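Uncharacterized ATP-binding protein MJ1010 (Methanocaldococcus jannaschii DSM 2661, PDB 3BJO) is of unknown function but possibly binds ATP, and is represented here by its C-terminal domain, which belongs to the helix-turn-helix clan. Local coordinates at residues I48-L53 with D63-A68; L79-Y82 with T87-P90. All blocks are in the same frame, centred on the assembly; numbering follows the deposited sequence.

Contact 1. Residues I48-L53 with D63-A68. With FMT (formic acid), chain B.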
# COMPACT_ATOMS: atom_id res chain seq x y z
N ILE A 48 5.92 -6.11 0.20
CA ILE A 48 6.30 -5.91 -1.21
C ILE A 48 5.52 -6.86 -2.08
O ILE A 48 4.93 -6.47 -3.08
CB ILE A 48 7.81 -6.11 -1.41
CG1 ILE A 48 8.65 -5.11 -0.56
CG2 ILE A 48 8.21 -6.20 -2.91
CD1 ILE A 48 9.02 -3.79 -1.23
N ASN A 49 5.50 -8.13 -1.72
CA ASN A 49 4.70 -9.10 -2.48
C ASN A 49 3.22 -8.73 -2.63
O ASN A 49 2.70 -8.84 -3.72
CB ASN A 49 4.91 -10.54 -1.93
CG ASN A 49 6.30 -11.07 -2.29
OD1 ASN A 49 7.04 -10.44 -3.05
ND2 ASN A 49 6.67 -12.22 -1.75
N ALA A 50 2.58 -8.23 -1.56
CA ALA A 50 1.18 -7.89 -1.64
C ALA A 50 0.99 -6.67 -2.54
O ALA A 50 0.07 -6.61 -3.37
CB ALA A 50 0.65 -7.55 -0.22
N LEU A 51 1.85 -5.68 -2.35
CA LEU A 51 1.70 -4.42 -3.12
C LEU A 51 1.98 -4.65 -4.61
O LEU A 51 1.41 -3.98 -5.47
CB LEU A 51 2.65 -3.38 -2.55
CG LEU A 51 2.18 -2.76 -1.23
CD1 LEU A 51 3.26 -1.76 -0.68
CD2 LEU A 51 0.85 -2.04 -1.37
N LYS A 52 2.88 -5.58 -4.91
CA LYS A 52 3.23 -5.82 -6.29
C LYS A 52 2.00 -6.30 -7.05
O LYS A 52 1.90 -6.13 -8.28
CB LYS A 52 4.40 -6.81 -6.40
CG LYS A 52 5.76 -6.09 -6.47
CD LYS A 52 6.98 -6.94 -6.10
CE LYS A 52 7.20 -8.13 -6.94
NZ LYS A 52 8.66 -8.59 -6.93
N LEU A 53 1.05 -6.86 -6.31
CA LEU A 53 -0.17 -7.40 -6.95
C LEU A 53 -0.96 -6.26 -7.62
O LEU A 53 -1.67 -6.46 -8.60
CB LEU A 53 -1.05 -8.13 -5.93
CG LEU A 53 -0.60 -9.51 -5.43
CD1 LEU A 53 -1.55 -10.04 -4.31
CD2 LEU A 53 -0.51 -10.55 -6.57
N ASP A 63 -8.10 -12.52 -0.38
CA ASP A 63 -7.73 -13.91 -0.24
C ASP A 63 -6.33 -14.18 -0.82
O ASP A 63 -5.77 -15.26 -0.61
CB ASP A 63 -8.79 -14.78 -0.93
CG ASP A 63 -10.07 -14.92 -0.12
OD1 ASP A 63 -10.11 -14.55 1.06
OD2 ASP A 63 -11.05 -15.44 -0.67
N LYS A 64 -5.78 -13.19 -1.55
CA LYS A 64 -4.41 -13.29 -2.07
C LYS A 64 -3.29 -12.86 -1.10
O LYS A 64 -2.12 -13.06 -1.37
CB LYS A 64 -4.29 -12.49 -3.39
CG LYS A 64 -5.15 -13.09 -4.50
CD LYS A 64 -4.99 -12.28 -5.75
CE LYS A 64 -5.60 -13.00 -6.93
NZ LYS A 64 -5.97 -12.01 -8.00
N ILE A 65 -3.66 -12.27 0.02
CA ILE A 65 -2.75 -11.56 0.93
C ILE A 65 -3.08 -11.91 2.40
O ILE A 65 -4.26 -11.95 2.75
CB ILE A 65 -2.92 -10.00 0.77
CG1 ILE A 65 -2.52 -9.57 -0.65
CG2 ILE A 65 -2.00 -9.25 1.79
CD1 ILE A 65 -3.07 -8.15 -1.04
N PRO A 66 -2.05 -12.21 3.22
CA PRO A 66 -2.36 -12.50 4.60
C PRO A 66 -2.99 -11.29 5.27
O PRO A 66 -2.53 -10.15 5.08
CB PRO A 66 -0.99 -12.72 5.25
CG PRO A 66 -0.08 -13.09 4.07
CD PRO A 66 -0.61 -12.28 2.94
N LYS A 67 -3.99 -11.59 6.08
CA LYS A 67 -4.73 -10.61 6.80
C LYS A 67 -3.78 -9.68 7.56
O LYS A 67 -3.95 -8.48 7.47
CB LYS A 67 -5.81 -11.23 7.70
CG LYS A 67 -6.65 -10.14 8.46
CD LYS A 67 -7.87 -10.73 9.16
CE LYS A 67 -8.72 -9.60 9.77
NZ LYS A 67 -9.83 -10.13 10.58
N ALA A 68 -2.77 -10.22 8.24
CA ALA A 68 -1.85 -9.37 9.01
C ALA A 68 -1.22 -8.34 8.10
O ALA A 68 -1.07 -7.20 8.48
CB ALA A 68 -0.76 -10.19 9.65
C FMT B . -8.21 -10.01 -8.10
O1 FMT B . -7.45 -10.11 -7.14
O2 FMT B . -9.16 -9.24 -8.16
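Ala-50, on helix 44-52, sets its methyl group against the beta-branch of Ile-65, and this is the tight part of the contact. CB of Ala-50 lies 3.7 Å from CG2 of Ile-65 and 3.8 Å from CG1 of Ile-65, so the methyl touches both branches at the fork. The small side chain lets the backbones approach to 6.0 Å between CA of Ala-50 and CA of Ile-65. Both residues are buried; Val-69 and Leu-73 of helix 67-75 also touch Ala-50, while Tyr-70 and Ile-60 close around Ile-65. One turn on, Leu-53 runs past Ile-65 in the opposite direction, its CD1 3.8 Å from CG1 of Ile-65. Where packing gives way to solvent, CD1 of Leu-53 also lies 3.8 Å from CB of Lys-64. Beyond CG the lysine is extended (chi2 -180°, chi3 169°), and NZ of Lys-64 hydrogen-bonds O1 of a bound formic acid at 2.6 Å; this molecule, probably from the crystallisation liquor, is also hydrogen-bonded to Glu-61 N. Between the two segments only carbon atoms meet, seating the loop before helix 67-75 against helix 44-52, an arrangement consistent with the helical core of a winged-helix-like domain.

Contact 2. Residues L79-Y82 with T87-P90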
# COMPACT_ATOMS: atom_id res chain seq x y z
N LEU A 79 -3.82 1.22 1.60
CA LEU A 79 -4.91 0.49 0.95
C LEU A 79 -6.22 0.78 1.68
O LEU A 79 -6.19 1.13 2.84
CB LEU A 79 -4.60 -1.01 1.06
CG LEU A 79 -3.87 -1.75 -0.09
CD1 LEU A 79 -3.00 -0.96 -1.00
CD2 LEU A 79 -3.16 -2.97 0.41
N PHE A 80 -7.35 0.63 0.98
CA PHE A 80 -8.68 0.54 1.56
C PHE A 80 -9.19 -0.87 1.46
O PHE A 80 -8.94 -1.52 0.46
CB PHE A 80 -9.70 1.39 0.79
CG PHE A 80 -9.70 2.84 1.15
CD1 PHE A 80 -9.75 3.24 2.47
CD2 PHE A 80 -9.67 3.82 0.13
CE1 PHE A 80 -9.74 4.62 2.80
CE2 PHE A 80 -9.68 5.20 0.43
CZ PHE A 80 -9.70 5.61 1.77
N LEU A 81 -9.95 -1.30 2.47
CA LEU A 81 -10.58 -2.63 2.52
C LEU A 81 -12.09 -2.53 2.29
O LEU A 81 -12.74 -1.66 2.87
CB LEU A 81 -10.34 -3.27 3.89
CG LEU A 81 -10.93 -4.67 4.20
CD1 LEU A 81 -10.39 -5.74 3.21
CD2 LEU A 81 -10.60 -5.05 5.63
N TYR A 82 -12.62 -3.42 1.43
CA TYR A 82 -14.06 -3.57 1.19
C TYR A 82 -14.41 -4.98 1.63
O TYR A 82 -14.23 -5.94 0.87
CB TYR A 82 -14.38 -3.35 -0.29
CG TYR A 82 -13.88 -2.00 -0.74
CD1 TYR A 82 -14.69 -0.85 -0.64
CD2 TYR A 82 -12.58 -1.86 -1.21
CE1 TYR A 82 -14.17 0.41 -1.02
CE2 TYR A 82 -12.08 -0.65 -1.58
CZ TYR A 82 -12.86 0.48 -1.48
OH TYR A 82 -12.28 1.66 -1.89
N THR A 87 -12.24 -7.36 -1.15
CA THR A 87 -11.20 -6.78 -2.01
C THR A 87 -10.52 -5.59 -1.32
O THR A 87 -11.02 -5.05 -0.31
CB THR A 87 -11.76 -6.36 -3.41
OG1 THR A 87 -12.72 -5.32 -3.22
CG2 THR A 87 -12.46 -7.54 -4.16
N LEU A 88 -9.39 -5.17 -1.88
CA LEU A 88 -8.63 -4.06 -1.39
C LEU A 88 -8.34 -3.19 -2.62
O LEU A 88 -8.27 -3.72 -3.77
CB LEU A 88 -7.32 -4.59 -0.79
CG LEU A 88 -7.37 -5.37 0.52
CD1 LEU A 88 -6.30 -6.51 0.49
CD2 LEU A 88 -7.13 -4.38 1.68
N LYS A 89 -8.17 -1.88 -2.40
CA LYS A 89 -7.74 -0.98 -3.48
C LYS A 89 -6.74 -0.01 -2.86
O LYS A 89 -6.79 0.19 -1.67
CB LYS A 89 -8.93 -0.16 -4.05
CG LYS A 89 -10.02 -0.96 -4.82
CD LYS A 89 -11.18 -0.01 -5.31
CE LYS A 89 -12.30 -0.79 -6.04
NZ LYS A 89 -13.46 0.12 -6.44
N PRO A 90 -5.87 0.62 -3.68
CA PRO A 90 -5.04 1.70 -3.14
C PRO A 90 -5.91 2.84 -2.59
O PRO A 90 -7.03 3.01 -3.05
CB PRO A 90 -4.22 2.18 -4.36
CG PRO A 90 -4.24 1.02 -5.32
CD PRO A 90 -5.61 0.37 -5.11
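Phe-80 and Lys-89 exchange two backbone hydrogen bonds, from N of Phe-80 to O of Lys-89 at 2.7 Å and from N of Lys-89 to O of Phe-80 at 3.0 Å. A second such pair joins Tyr-82 and Thr-87: N of Tyr-82 reaches O of Thr-87 at 2.9 Å, whereas N of Thr-87 to O of Tyr-82 is longer, 3.2 Å, its donor tilted 24° from the carbonyl plane. Leu-81 and Leu-88 form the non-hydrogen-bonded pair between them; beside it CA of Leu-88 makes a CA-H...O contact with O of Phe-80. This antiparallel beta hairpin is consistent with the wing of a winged-helix-like domain; strand 60-61 pairs with the other edge of strand 87-90. On one face CD1 of Leu-81 meets CD2 of Leu-88 at 3.8 Å, and both leucines also touch Tyr-70 and Val-62. On the other, the extended Lys-89 chain crosses the Tyr-82 side chain at about a right angle, CG of Lys-89 3.9 Å from CE2 of Tyr-82; NZ of Lys-89 stands far enough over the Tyr-82 ring that any cation-pi attraction is at most weak. Thr-87 OG1 (chi1 64°) hydrogen-bonds Glu-59. At the open end CD1 of Leu-79 rests 4.0 Å from CA of Pro-90.

Overall arrangement
From the N terminus the chain passes through helix 3-24 and the hairpin of strands 32-35 and 38-41 before helix 44-52 brings in the first half of contact 1. Contact 1 closes the loop that carries the short strand 60-61 and delivers the chain to helix 67-75. Contact 2 opens only afterwards, closing the turn between strands 79-82 and 87-90, so the two follow in series, neither nested nor crossed. Their centres lie about 11 Å apart, yet they touch: CD1 of Ile-65 is 3.9 Å from CD1 of Leu-88, and CD2 of Leu-51 is 4.0 Å from CD1 of Leu-79. Together they tie helices 44-52 and 67-75 to the three-stranded sheet.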